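Local atomic coordinates of dihydrodipicolinate synthase (Bacteroides thetaiotaomicron, PDB entry 4XKY), a protein that probably condenses pyruvate with aspartate semialdehyde through a Schiff-base intermediate, a step toward diaminopimelate and lysine. Residues A[22-25]-A[26-30]; A[54-57]-A[58-61]; A[80-84]-A[85-89]; A[92-95]-A[96-100]. All coordinates share one frame; numbering follows the deposited sequence.

All four contacts are local, each at an end of a helix in the barrel's outer layer, together with the adjoining loop. Interactions 1, 2 and 3 cap the N-termini of helices 24-36, 56-70 and 85-97, with an aspartate in the first and serines in the others. Interaction 4 closes the C-terminus of helix 85-97, the helix of interaction 3, with backbone bonds and a glycine. Each pairs a buried side (L22 and L27; L54 and L58; I80 and S88; A95 and A100) with more exposed residues. Polar bonds of 2 and 3 reach another subunit, whereas no other chain touches 1 or 4. A salt bridge joins 2 to 3; apolar side chains join 2 to 4 and 1 to 2.

Interaction 1. Residues A[22-25]-A[26-30]; sequences LDVE and GLQRL
L27 N bonds to D23 O at 2.9 Å to close the first turn of helix 24-36, and the i to i+4 pattern continues through Q28 N to V24 O and R29 N to E25 O. D23 is the N-cap. Its CG stands anti to the backbone N (chi1 174°), which swings the carboxylate back across the helix end. There OD1 accepts from G26 N at 3.0 Å through a nearly straight N-H...O of 161°. The amide reaches OD1 from above the carboxylate plane, 55° out of it, while OD2 rests close over the CA of G26 at 3.2 Å. OD2 has two polar partners of its own, S273 N and a water that donates to it at 2.7 Å. The same water accepts a weak bond from R29 NH2, which links the cap to the next turn. The guanidinium of R29, folded back by the bend at its third torsion, lays one face over E25 O, and its NE donates to I271 O. On the buried side, L22 CD2 meets L27 CD2 at 4.4 Å, and L22 goes on to pack against L58 of helix 56-70. The helix N-terminus would probably favour the charged form of D23. This is an aspartate N-cap where short strand 21-22, which is not part of the eight-stranded sheet, leads into helix 24-36 of the TIM barrel of the DapA family.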
ATOM      1  N   LEU A  22       6.728 -13.925  32.415  1.00 26.22           N
ATOM      2  CA  LEU A  22       5.700 -12.986  32.829  1.00 27.37           C
ATOM      3  C   LEU A  22       6.073 -12.323  34.167  1.00 28.08           C
ATOM      4  O   LEU A  22       6.500 -13.002  35.088  1.00 29.69           O
ATOM      5  CB  LEU A  22       4.363 -13.727  32.982  1.00 27.46           C
ATOM      6  CG  LEU A  22       3.086 -12.892  33.233  1.00 28.74           C
ATOM      7  CD1 LEU A  22       2.678 -12.092  32.000  1.00 27.15           C
ATOM      8  CD2 LEU A  22       1.924 -13.782  33.677  1.00 29.81           C
ATOM      9  N   ASP A  23       5.892 -11.005  34.255  1.00 28.26           N
ATOM     10  CA  ASP A  23       6.045 -10.235  35.516  1.00 28.31           C
ATOM     11  C   ASP A  23       4.742 -10.270  36.309  1.00 28.71           C
ATOM     12  O   ASP A  23       3.882  -9.384  36.189  1.00 26.49           O
ATOM     13  CB  ASP A  23       6.423  -8.783  35.218  1.00 28.73           C
ATOM     14  CG  ASP A  23       6.463  -7.893  36.475  1.00 30.86           C
ATOM     15  OD1 ASP A  23       6.576  -8.399  37.614  1.00 32.15           O
ATOM     16  OD2 ASP A  23       6.359  -6.669  36.318  1.00 30.78           O
ATOM     17  N   VAL A  24       4.590 -11.304  37.119  1.00 30.73           N
ATOM     18  CA  VAL A  24       3.317 -11.520  37.821  1.00 31.13           C
ATOM     19  C   VAL A  24       3.037 -10.434  38.846  1.00 31.52           C
ATOM     20  O   VAL A  24       1.923  -9.973  38.964  1.00 30.52           O
ATOM     21  CB  VAL A  24       3.253 -12.896  38.491  1.00 32.65           C
ATOM     22  CG1 VAL A  24       1.937 -13.035  39.244  1.00 33.71           C
ATOM     23  CG2 VAL A  24       3.369 -13.995  37.434  1.00 33.18           C
ATOM     24  N   GLU A  25       4.053 -10.020  39.583  1.00 33.50           N
ATOM     25  CA  GLU A  25       3.859  -9.014  40.599  1.00 36.29           C
ATOM     26  C   GLU A  25       3.474  -7.682  39.992  1.00 34.51           C
ATOM     27  O   GLU A  25       2.613  -7.004  40.519  1.00 32.96           O
ATOM     28  CB  GLU A  25       5.113  -8.881  41.465  1.00 41.90           C
ATOM     29  CG  GLU A  25       5.376 -10.168  42.241  1.00 48.92           C
ATOM     30  CD  GLU A  25       5.868  -9.949  43.654  1.00 57.45           C
ATOM     31  OE1 GLU A  25       6.997 -10.394  43.951  1.00 66.05           O
ATOM     32  OE2 GLU A  25       5.126  -9.347  44.469  1.00 62.47           O
ATOM     33  N   GLY A  26       4.131  -7.308  38.895  1.00 32.99           N
ATOM     34  CA  GLY A  26       3.751  -6.113  38.142  1.00 31.38           C
ATOM     35  C   GLY A  26       2.339  -6.186  37.624  1.00 30.34           C
ATOM     36  O   GLY A  26       1.600  -5.230  37.718  1.00 29.87           O
ATOM     37  N   LEU A  27       1.961  -7.337  37.084  1.00 30.91           N
ATOM     38  CA  LEU A  27       0.602  -7.529  36.579  1.00 30.89           C
ATOM     39  C   LEU A  27      -0.463  -7.340  37.669  1.00 32.47           C
ATOM     40  O   LEU A  27      -1.482  -6.711  37.433  1.00 32.96           O
ATOM     41  CB  LEU A  27       0.472  -8.908  35.974  1.00 30.04           C
ATOM     42  CG  LEU A  27      -0.921  -9.273  35.502  1.00 28.73           C
ATOM     43  CD1 LEU A  27      -1.373  -8.393  34.367  1.00 28.22           C
ATOM     44  CD2 LEU A  27      -0.870 -10.704  35.060  1.00 29.60           C
ATOM     45  N   GLN A  28      -0.221  -7.883  38.857  1.00 33.82           N
ATOM     46  CA  GLN A  28      -1.099  -7.640  40.007  1.00 34.84           C
ATOM     47  C   GLN A  28      -1.189  -6.166  40.333  1.00 34.11           C
ATOM     48  O   GLN A  28      -2.286  -5.641  40.467  1.00 34.74           O
ATOM     49  CB  GLN A  28      -0.630  -8.413  41.230  1.00 36.72           C
ATOM     50  CG  GLN A  28      -0.797  -9.909  41.016  1.00 39.21           C
ATOM     51  CD  GLN A  28      -0.151 -10.792  42.069  1.00 41.83           C
ATOM     52  OE1 GLN A  28       0.487 -10.308  43.007  1.00 46.89           O
ATOM     53  NE2 GLN A  28      -0.338 -12.106  41.924  1.00 39.39           N
ATOM     54  N   ARG A  29      -0.051  -5.484  40.429  1.00 33.02           N
ATOM     55  CA  ARG A  29      -0.098  -4.040  40.690  1.00 34.07           C
ATOM     56  C   ARG A  29      -0.861  -3.321  39.586  1.00 33.10           C
ATOM     57  O   ARG A  29      -1.642  -2.422  39.880  1.00 32.65           O
ATOM     58  CB  ARG A  29       1.286  -3.409  40.861  1.00 34.80           C
ATOM     59  CG  ARG A  29       1.913  -3.605  42.238  1.00 37.03           C
ATOM     60  CD  ARG A  29       3.214  -2.817  42.364  1.00 37.83           C
ATOM     61  NE  ARG A  29       4.229  -3.353  41.452  1.00 38.92           N
ATOM     62  CZ  ARG A  29       5.059  -4.348  41.744  1.00 41.31           C
ATOM     63  NH1 ARG A  29       5.047  -4.923  42.948  1.00 43.67           N
ATOM     64  NH2 ARG A  29       5.932  -4.752  40.842  1.00 42.13           N
ATOM     65  N   LEU A  30      -0.633  -3.710  38.325  1.00 31.05           N
ATOM     66  CA  LEU A  30      -1.309  -3.056  37.197  1.00 30.47           C
ATOM     67  C   LEU A  30      -2.811  -3.215  37.309  1.00 29.90           C
ATOM     68  O   LEU A  30      -3.550  -2.242  37.181  1.00 29.84           O
ATOM     69  CB  LEU A  30      -0.808  -3.614  35.859  1.00 30.62           C
ATOM     70  CG  LEU A  30      -1.446  -3.118  34.558  1.00 31.19           C
ATOM     71  CD1 LEU A  30      -1.253  -1.628  34.335  1.00 31.59           C
ATOM     72  CD2 LEU A  30      -0.907  -3.896  33.366  1.00 30.76           C
TER
HETATM   73  O   HOH W   1       7.634  -5.110  38.144  1.00 53.71           O

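Interaction 2. Residues A[54-57]-A[58-61]; sequences LSYK and LRME
Y56 touches two residues of the next turn, M60 and R59, from different sides of its ring. M60 brings its sulfur obliquely to the ring, SD lying 3.4 Å from Y56 CE2 in a Met-aromatic contact; the bend at the third torsion of M60 also carries CE to the CD2 side. R59 instead comes to the ring edge, near its plane, with NH1 3.8 Å from Y56 CD1. Ring and guanidinium planes stand 86° apart, and it is the face of the guanidinium that meets the tyrosine. L54 CD2 packs on L58 CD2 at 3.9 Å. Methylenes of K57 run past the carboxylate of E61, CG lying 3.7 Å from OE2.

The turn that carries these groups is capped by S55. With chi1 at 76° its OG sits between the backbone N and the carbonyl carbon and accepts from L58 N at 3.1 Å, while also bonding D20 OD1. A water donates to L54 O at 2.7 Å and accepts from R59 NH1 at 3.0 Å, holding the guanidinium beside the capping turn; NH1 makes a salt bridge to D82 OD2 at 2.9 Å. Y56 OH is tied to E87 O and N90 ND2, and the Y56 ring meets an aromatic ring of a neighbouring subunit.

Helix 56-70 crosses between parallel barrel strands 42-44 and 76-79. Here its start is flanked on one side by L91 and L94 of helix 85-97, which receive M60, and on another by L22 of strand 21-22, against E61.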
ATOM      1  N   LEU A  54       4.731 -12.675  21.473  1.00 27.84           N
ATOM      2  CA  LEU A  54       4.895 -13.559  22.634  1.00 27.44           C
ATOM      3  C   LEU A  54       4.644 -14.998  22.272  1.00 27.88           C
ATOM      4  O   LEU A  54       3.873 -15.294  21.384  1.00 27.35           O
ATOM      5  CB  LEU A  54       3.915 -13.164  23.732  1.00 27.58           C
ATOM      6  CG  LEU A  54       4.087 -11.731  24.238  1.00 29.00           C
ATOM      7  CD1 LEU A  54       3.132 -11.457  25.373  1.00 28.64           C
ATOM      8  CD2 LEU A  54       5.516 -11.414  24.644  1.00 30.33           C
ATOM      9  N   SER A  55       5.314 -15.897  22.975  1.00 29.68           N
ATOM     10  CA  SER A  55       5.097 -17.316  22.801  1.00 31.48           C
ATOM     11  C   SER A  55       3.669 -17.704  23.228  1.00 32.72           C
ATOM     12  O   SER A  55       2.998 -16.986  23.975  1.00 31.73           O
ATOM     13  CB  SER A  55       6.107 -18.100  23.634  1.00 32.63           C
ATOM     14  OG  SER A  55       5.736 -18.075  25.008  1.00 32.21           O
ATOM     15  N   TYR A  56       3.214 -18.851  22.750  1.00 34.02           N
ATOM     16  CA  TYR A  56       1.910 -19.379  23.156  1.00 35.41           C
ATOM     17  C   TYR A  56       1.829 -19.573  24.645  1.00 33.00           C
ATOM     18  O   TYR A  56       0.836 -19.263  25.259  1.00 32.76           O
ATOM     19  CB  TYR A  56       1.671 -20.739  22.511  1.00 39.93           C
ATOM     20  CG  TYR A  56       0.208 -21.017  22.322  1.00 45.04           C
ATOM     21  CD1 TYR A  56      -0.523 -20.273  21.406  1.00 46.75           C
ATOM     22  CD2 TYR A  56      -0.450 -21.997  23.052  1.00 47.42           C
ATOM     23  CE1 TYR A  56      -1.866 -20.499  21.206  1.00 49.53           C
ATOM     24  CE2 TYR A  56      -1.802 -22.233  22.857  1.00 49.87           C
ATOM     25  CZ  TYR A  56      -2.498 -21.471  21.927  1.00 48.82           C
ATOM     26  OH  TYR A  56      -3.830 -21.643  21.676  1.00 50.82           O
ATOM     27  N   LYS A  57       2.885 -20.108  25.236  1.00 33.05           N
ATOM     28  CA  LYS A  57       2.928 -20.274  26.674  1.00 34.87           C
ATOM     29  C   LYS A  57       2.669 -18.960  27.393  1.00 33.55           C
ATOM     30  O   LYS A  57       1.845 -18.888  28.315  1.00 32.50           O
ATOM     31  CB  LYS A  57       4.279 -20.853  27.093  1.00 40.41           C
ATOM     32  CG  LYS A  57       4.420 -21.118  28.587  1.00 45.59           C
ATOM     33  CD  LYS A  57       5.883 -21.339  28.951  1.00 51.44           C
ATOM     34  CE  LYS A  57       6.580 -20.035  29.322  1.00 53.55           C
ATOM     35  NZ  LYS A  57       8.049 -20.225  29.448  1.00 56.10           N
ATOM     36  N   LEU A  58       3.350 -17.903  26.968  1.00 30.84           N
ATOM     37  CA  LEU A  58       3.209 -16.628  27.666  1.00 30.93           C
ATOM     38  C   LEU A  58       1.826 -16.037  27.496  1.00 29.74           C
ATOM     39  O   LEU A  58       1.261 -15.528  28.444  1.00 30.26           O
ATOM     40  CB  LEU A  58       4.264 -15.651  27.199  1.00 32.13           C
ATOM     41  CG  LEU A  58       4.673 -14.498  28.083  1.00 34.24           C
ATOM     42  CD1 LEU A  58       4.879 -14.916  29.512  1.00 36.23           C
ATOM     43  CD2 LEU A  58       5.959 -13.941  27.531  1.00 34.54           C
ATOM     44  N   ARG A  59       1.254 -16.155  26.307  1.00 28.62           N
ATOM     45  CA  ARG A  59      -0.116 -15.714  26.097  1.00 29.42           C
ATOM     46  C   ARG A  59      -1.055 -16.480  27.072  1.00 30.17           C
ATOM     47  O   ARG A  59      -1.937 -15.893  27.674  1.00 29.17           O
ATOM     48  CB  ARG A  59      -0.519 -15.909  24.639  1.00 30.04           C
ATOM     49  CG  ARG A  59       0.262 -15.019  23.692  1.00 32.06           C
ATOM     50  CD  ARG A  59       0.324 -15.581  22.286  1.00 34.74           C
ATOM     51  NE  ARG A  59      -0.931 -15.362  21.577  1.00 36.37           N
ATOM     52  CZ  ARG A  59      -1.241 -15.924  20.417  1.00 38.30           C
ATOM     53  NH1 ARG A  59      -0.389 -16.772  19.832  1.00 38.89           N
ATOM     54  NH2 ARG A  59      -2.417 -15.659  19.856  1.00 39.00           N
ATOM     55  N   MET A  60      -0.841 -17.778  27.249  1.00 31.11           N
ATOM     56  CA  MET A  60      -1.691 -18.542  28.170  1.00 32.66           C
ATOM     57  C   MET A  60      -1.520 -18.098  29.617  1.00 31.31           C
ATOM     58  O   MET A  60      -2.504 -17.951  30.330  1.00 29.43           O
ATOM     59  CB  MET A  60      -1.476 -20.041  28.024  1.00 36.01           C
ATOM     60  CG  MET A  60      -2.004 -20.531  26.684  1.00 40.37           C
ATOM     61  SD  MET A  60      -1.903 -22.298  26.303  1.00 49.35           S
ATOM     62  CE  MET A  60      -0.246 -22.736  26.826  1.00 47.12           C
ATOM     63  N   GLU A  61      -0.287 -17.845  30.034  1.00 31.84           N
ATOM     64  CA  GLU A  61      -0.037 -17.346  31.376  1.00 32.53           C
ATOM     65  C   GLU A  61      -0.662 -15.974  31.621  1.00 30.92           C
ATOM     66  O   GLU A  61      -1.150 -15.714  32.709  1.00 30.99           O
ATOM     67  CB  GLU A  61       1.450 -17.315  31.666  1.00 34.17           C
ATOM     68  CG  GLU A  61       2.050 -18.707  31.641  1.00 39.22           C
ATOM     69  CD  GLU A  61       3.526 -18.738  31.971  1.00 44.32           C
ATOM     70  OE1 GLU A  61       4.145 -17.659  32.103  1.00 51.97           O
ATOM     71  OE2 GLU A  61       4.073 -19.854  32.065  1.00 50.19           O
TER
HETATM   72  O   HOH W   2       2.588 -17.175  20.014  1.00 38.51           O

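Interaction 3. Residues A[80-84]-A[85-89]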
ATOM      1  N   ILE A  80      -8.189 -13.386  21.041  1.00 28.96           N
ATOM      2  CA  ILE A  80      -7.872 -14.736  20.580  1.00 29.84           C
ATOM      3  C   ILE A  80      -7.355 -14.799  19.128  1.00 31.77           C
ATOM      4  O   ILE A  80      -7.154 -15.898  18.615  1.00 35.44           O
ATOM      5  CB  ILE A  80      -9.089 -15.679  20.694  1.00 29.87           C
ATOM      6  CG1 ILE A  80     -10.265 -15.177  19.858  1.00 29.77           C
ATOM      7  CG2 ILE A  80      -9.520 -15.841  22.151  1.00 29.21           C
ATOM      8  CD1 ILE A  80     -11.308 -16.243  19.568  1.00 31.14           C
ATOM      9  N   SER A  81      -7.152 -13.652  18.473  1.00 31.88           N
ATOM     10  CA  SER A  81      -6.689 -13.636  17.068  1.00 34.35           C
ATOM     11  C   SER A  81      -5.361 -14.376  16.946  1.00 34.59           C
ATOM     12  O   SER A  81      -4.498 -14.271  17.803  1.00 32.03           O
ATOM     13  CB  SER A  81      -6.508 -12.215  16.497  1.00 35.44           C
ATOM     14  OG  SER A  81      -7.596 -11.355  16.802  1.00 36.55           O
ATOM     15  N   ASP A  82      -5.241 -15.157  15.887  1.00 35.14           N
ATOM     16  CA  ASP A  82      -4.063 -15.967  15.646  1.00 36.34           C
ATOM     17  C   ASP A  82      -4.129 -16.338  14.192  1.00 36.20           C
ATOM     18  O   ASP A  82      -5.213 -16.405  13.629  1.00 35.95           O
ATOM     19  CB  ASP A  82      -4.068 -17.243  16.494  1.00 38.51           C
ATOM     20  CG  ASP A  82      -2.683 -17.871  16.597  1.00 40.71           C
ATOM     21  OD1 ASP A  82      -2.217 -18.529  15.639  1.00 41.39           O
ATOM     22  OD2 ASP A  82      -2.047 -17.679  17.645  1.00 42.67           O
ATOM     23  N   THR A  83      -2.991 -16.604  13.575  1.00 34.44           N
ATOM     24  CA  THR A  83      -3.014 -17.013  12.180  1.00 35.75           C
ATOM     25  C   THR A  83      -3.618 -18.413  12.077  1.00 34.68           C
ATOM     26  O   THR A  83      -4.162 -18.765  11.034  1.00 35.81           O
ATOM     27  CB  THR A  83      -1.609 -17.002  11.556  1.00 36.43           C
ATOM     28  OG1 THR A  83      -0.760 -17.878  12.304  1.00 38.58           O
ATOM     29  CG2 THR A  83      -1.020 -15.592  11.614  1.00 38.88           C
ATOM     30  N   SER A  84      -3.517 -19.201  13.148  1.00 32.78           N
ATOM     31  CA  SER A  84      -4.132 -20.547  13.189  1.00 34.06           C
ATOM     32  C   SER A  84      -5.456 -20.553  13.943  1.00 32.85           C
ATOM     33  O   SER A  84      -5.507 -20.228  15.122  1.00 30.70           O
ATOM     34  CB  SER A  84      -3.184 -21.576  13.819  1.00 34.07           C
ATOM     35  OG  SER A  84      -3.894 -22.725  14.251  1.00 35.06           O
ATOM     36  N   ILE A  85      -6.517 -20.978  13.267  1.00 33.87           N
ATOM     37  CA  ILE A  85      -7.833 -21.053  13.887  1.00 34.83           C
ATOM     38  C   ILE A  85      -7.847 -22.089  14.996  1.00 34.85           C
ATOM     39  O   ILE A  85      -8.462 -21.854  16.020  1.00 33.56           O
ATOM     40  CB  ILE A  85      -8.953 -21.294  12.862  1.00 37.64           C
ATOM     41  CG1 ILE A  85      -9.098 -20.026  12.009  1.00 39.04           C
ATOM     42  CG2 ILE A  85     -10.280 -21.622  13.564  1.00 38.32           C
ATOM     43  CD1 ILE A  85      -9.947 -20.211  10.774  1.00 42.43           C
ATOM     44  N   VAL A  86      -7.137 -23.198  14.822  1.00 34.37           N
ATOM     45  CA  VAL A  86      -7.038 -24.174  15.891  1.00 36.30           C
ATOM     46  C   VAL A  86      -6.473 -23.488  17.152  1.00 34.77           C
ATOM     47  O   VAL A  86      -7.024 -23.644  18.218  1.00 34.90           O
ATOM     48  CB  VAL A  86      -6.195 -25.407  15.489  1.00 36.71           C
ATOM     49  CG1 VAL A  86      -5.800 -26.200  16.728  1.00 37.73           C
ATOM     50  CG2 VAL A  86      -6.967 -26.277  14.511  1.00 38.41           C
ATOM     51  N   GLU A  87      -5.394 -22.716  17.017  1.00 33.33           N
ATOM     52  CA  GLU A  87      -4.791 -22.035  18.163  1.00 33.57           C
ATOM     53  C   GLU A  87      -5.722 -20.977  18.764  1.00 33.05           C
ATOM     54  O   GLU A  87      -5.826 -20.829  19.983  1.00 31.73           O
ATOM     55  CB  GLU A  87      -3.450 -21.383  17.768  1.00 32.95           C
ATOM     56  CG  GLU A  87      -2.374 -22.350  17.287  1.00 35.39           C
ATOM     57  CD  GLU A  87      -2.057 -23.456  18.267  1.00 37.67           C
ATOM     58  OE1 GLU A  87      -2.388 -23.301  19.460  1.00 41.13           O
ATOM     59  OE2 GLU A  87      -1.499 -24.495  17.840  1.00 38.90           O
ATOM     60  N   SER A  88      -6.408 -20.249  17.895  1.00 33.31           N
ATOM     61  CA  SER A  88      -7.377 -19.267  18.343  1.00 33.87           C
ATOM     62  C   SER A  88      -8.511 -19.897  19.206  1.00 35.42           C
ATOM     63  O   SER A  88      -8.829 -19.401  20.302  1.00 32.64           O
ATOM     64  CB  SER A  88      -7.913 -18.497  17.135  1.00 35.03           C
ATOM     65  OG  SER A  88      -8.891 -17.569  17.542  1.00 35.79           O
ATOM     66  N   VAL A  89      -9.089 -21.000  18.726  1.00 35.41           N
ATOM     67  CA  VAL A  89     -10.139 -21.686  19.460  1.00 36.43           C
ATOM     68  C   VAL A  89      -9.584 -22.190  20.809  1.00 35.75           C
ATOM     69  O   VAL A  89     -10.243 -22.069  21.829  1.00 33.98           O
ATOM     70  CB  VAL A  89     -10.756 -22.827  18.624  1.00 37.49           C
ATOM     71  CG1 VAL A  89     -11.655 -23.711  19.491  1.00 38.45           C
ATOM     72  CG2 VAL A  89     -11.539 -22.233  17.444  1.00 37.77           C
TER
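S88 and S84 both hold OG anti to the backbone N, with chi1 of 178° and 161°, and these torsions point the two hydroxyls at different backbone groups. From the helix, S88 OG donates to I80 O at 2.6 Å, a short bond that reaches the oxygen from above the carbonyl plane, 50° out of it. The side chain of I80 lies over the same hydroxyl, CD1 being 3.4 Å from S88 OG. S84, the N-cap of helix 85-97, accepts at OG from E87 N at 3.1 Å, and its own carbonyl oxygen takes S88 N at 2.9 Å. This is the beta-alpha loop of a TIM barrel, running from strand 76-79 into the helix, at the strand end where active sites of this fold lie. Within it, D82 makes an Asx turn: OD1 uses its anti lone pair to accept from S84 N at 2.9 Å, which shapes the backbone just ahead of the cap. D82 lies alongside E87, pointing the same way, with OD1 3.8 Å from E87 CB. The first torsion of E87 sets CG 3.4 Å from S84 OG; the bend at the second then turns the carboxylate away, and OE2 accepts from the backbone of a neighbouring subunit. T83 OG1 also bonds the backbone of a neighbouring subunit, whereas S81 OG is hydrogen-bonded to the hydroxyl of Y136, the predicted proton donor or acceptor, and to A106 N.

Interaction 4. Residues A[92-95]-A[96-100]; sequences ACLA and ADHGA
A95 O accepts from A100 N at 3.0 Å, and G99 N bonds A96 O at 3.0 Å: this is the Schellman motif that ends helix 85-97, with G99 as the C-prime residue at a phi of 90°. A100 N meets A95 O from above the carbonyl plane, and H98 N adds a weak second bond to the same oxygen. The reversal brings A100 CB back to 3.9 Å from A95 CB, and both methyls pack on V78 of strand 76-79.

L94 and H98, one turn apart, lie on the side that faces helix 56-70, where H98 touches K64 and C67. L94 carries CG anti to its N (chi1 176°), and its CD1 reaches the imidazole of H98, 3.7 Å from CD2. A first torsion of -72° puts CG of H98 beside its backbone N and lays the ring back over the preceding turn, against L94. D97 likewise turns back, its CG 3.2 Å from C93 O, while D97 N bonds that oxygen at 2.9 Å. L94 O, already accepting from H98 N, also lies in the plane of the imidazole at its edge, 3.2 Å from H98 CD2.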
ATOM      1  N   ALA A  92      -9.539 -19.339  23.261  1.00 31.81           N
ATOM      2  CA  ALA A  92     -10.917 -19.084  23.686  1.00 32.68           C
ATOM      3  C   ALA A  92     -11.361 -20.073  24.762  1.00 34.47           C
ATOM      4  O   ALA A  92     -11.915 -19.653  25.757  1.00 35.30           O
ATOM      5  CB  ALA A  92     -11.885 -19.130  22.521  1.00 32.32           C
ATOM      6  N   CYS A  93     -11.125 -21.370  24.569  1.00 36.14           N
ATOM      7  CA  CYS A  93     -11.492 -22.379  25.586  1.00 38.50           C
ATOM      8  C   CYS A  93     -10.750 -22.190  26.912  1.00 38.93           C
ATOM      9  O   CYS A  93     -11.327 -22.356  27.988  1.00 36.92           O
ATOM     10  CB  CYS A  93     -11.280 -23.790  25.052  1.00 40.63           C
ATOM     11  SG  CYS A  93     -12.347 -24.090  23.612  1.00 45.32           S
ATOM     12  N   LEU A  94      -9.476 -21.832  26.823  1.00 37.88           N
ATOM     13  CA  LEU A  94      -8.681 -21.534  27.990  1.00 38.31           C
ATOM     14  C   LEU A  94      -9.277 -20.330  28.715  1.00 37.00           C
ATOM     15  O   LEU A  94      -9.517 -20.375  29.916  1.00 39.35           O
ATOM     16  CB  LEU A  94      -7.243 -21.248  27.579  1.00 39.33           C
ATOM     17  CG  LEU A  94      -6.392 -20.820  28.776  1.00 40.39           C
ATOM     18  CD1 LEU A  94      -5.912 -22.064  29.504  1.00 42.97           C
ATOM     19  CD2 LEU A  94      -5.220 -19.950  28.371  1.00 41.17           C
ATOM     20  N   ALA A  95      -9.537 -19.263  27.970  1.00 35.17           N
ATOM     21  CA  ALA A  95     -10.251 -18.104  28.500  1.00 34.53           C
ATOM     22  C   ALA A  95     -11.535 -18.505  29.227  1.00 36.36           C
ATOM     23  O   ALA A  95     -11.738 -18.101  30.378  1.00 38.66           O
ATOM     24  CB  ALA A  95     -10.553 -17.097  27.399  1.00 33.01           C
ATOM     25  N   ALA A  96     -12.381 -19.317  28.600  1.00 36.50           N
ATOM     26  CA  ALA A  96     -13.620 -19.757  29.270  1.00 38.94           C
ATOM     27  C   ALA A  96     -13.361 -20.513  30.561  1.00 39.92           C
ATOM     28  O   ALA A  96     -14.004 -20.234  31.568  1.00 41.13           O
ATOM     29  CB  ALA A  96     -14.481 -20.617  28.355  1.00 38.89           C
ATOM     30  N   ASP A  97     -12.456 -21.484  30.531  1.00 41.64           N
ATOM     31  CA  ASP A  97     -12.168 -22.295  31.728  1.00 45.55           C
ATOM     32  C   ASP A  97     -11.678 -21.468  32.907  1.00 44.83           C
ATOM     33  O   ASP A  97     -11.884 -21.818  34.063  1.00 44.42           O
ATOM     34  CB  ASP A  97     -11.120 -23.357  31.428  1.00 48.55           C
ATOM     35  CG  ASP A  97     -11.601 -24.395  30.441  1.00 53.73           C
ATOM     36  OD1 ASP A  97     -12.826 -24.602  30.304  1.00 60.06           O
ATOM     37  OD2 ASP A  97     -10.741 -25.014  29.791  1.00 61.46           O
ATOM     38  N   HIS A  98     -11.007 -20.365  32.612  1.00 44.55           N
ATOM     39  CA  HIS A  98     -10.504 -19.505  33.671  1.00 42.11           C
ATOM     40  C   HIS A  98     -11.418 -18.342  34.057  1.00 41.92           C
ATOM     41  O   HIS A  98     -11.050 -17.502  34.875  1.00 41.32           O
ATOM     42  CB  HIS A  98      -9.118 -19.055  33.279  1.00 40.56           C
ATOM     43  CG  HIS A  98      -8.134 -20.164  33.378  1.00 42.19           C
ATOM     44  ND1 HIS A  98      -7.456 -20.437  34.543  1.00 44.33           N
ATOM     45  CD2 HIS A  98      -7.800 -21.144  32.512  1.00 43.73           C
ATOM     46  CE1 HIS A  98      -6.685 -21.493  34.364  1.00 44.70           C
ATOM     47  NE2 HIS A  98      -6.879 -21.944  33.142  1.00 45.26           N
ATOM     48  N   GLY A  99     -12.613 -18.309  33.481  1.00 41.75           N
ATOM     49  CA  GLY A  99     -13.626 -17.359  33.896  1.00 41.94           C
ATOM     50  C   GLY A  99     -13.622 -16.026  33.171  1.00 40.79           C
ATOM     51  O   GLY A  99     -14.204 -15.077  33.672  1.00 40.51           O
ATOM     52  N   ALA A 100     -13.000 -15.933  31.995  1.00 39.14           N
ATOM     53  CA  ALA A 100     -13.093 -14.700  31.206  1.00 37.59           C
ATOM     54  C   ALA A 100     -14.531 -14.571  30.748  1.00 38.36           C
ATOM     55  O   ALA A 100     -15.261 -15.551  30.746  1.00 39.08           O
ATOM     56  CB  ALA A 100     -12.162 -14.727  30.002  1.00 36.97           C
TER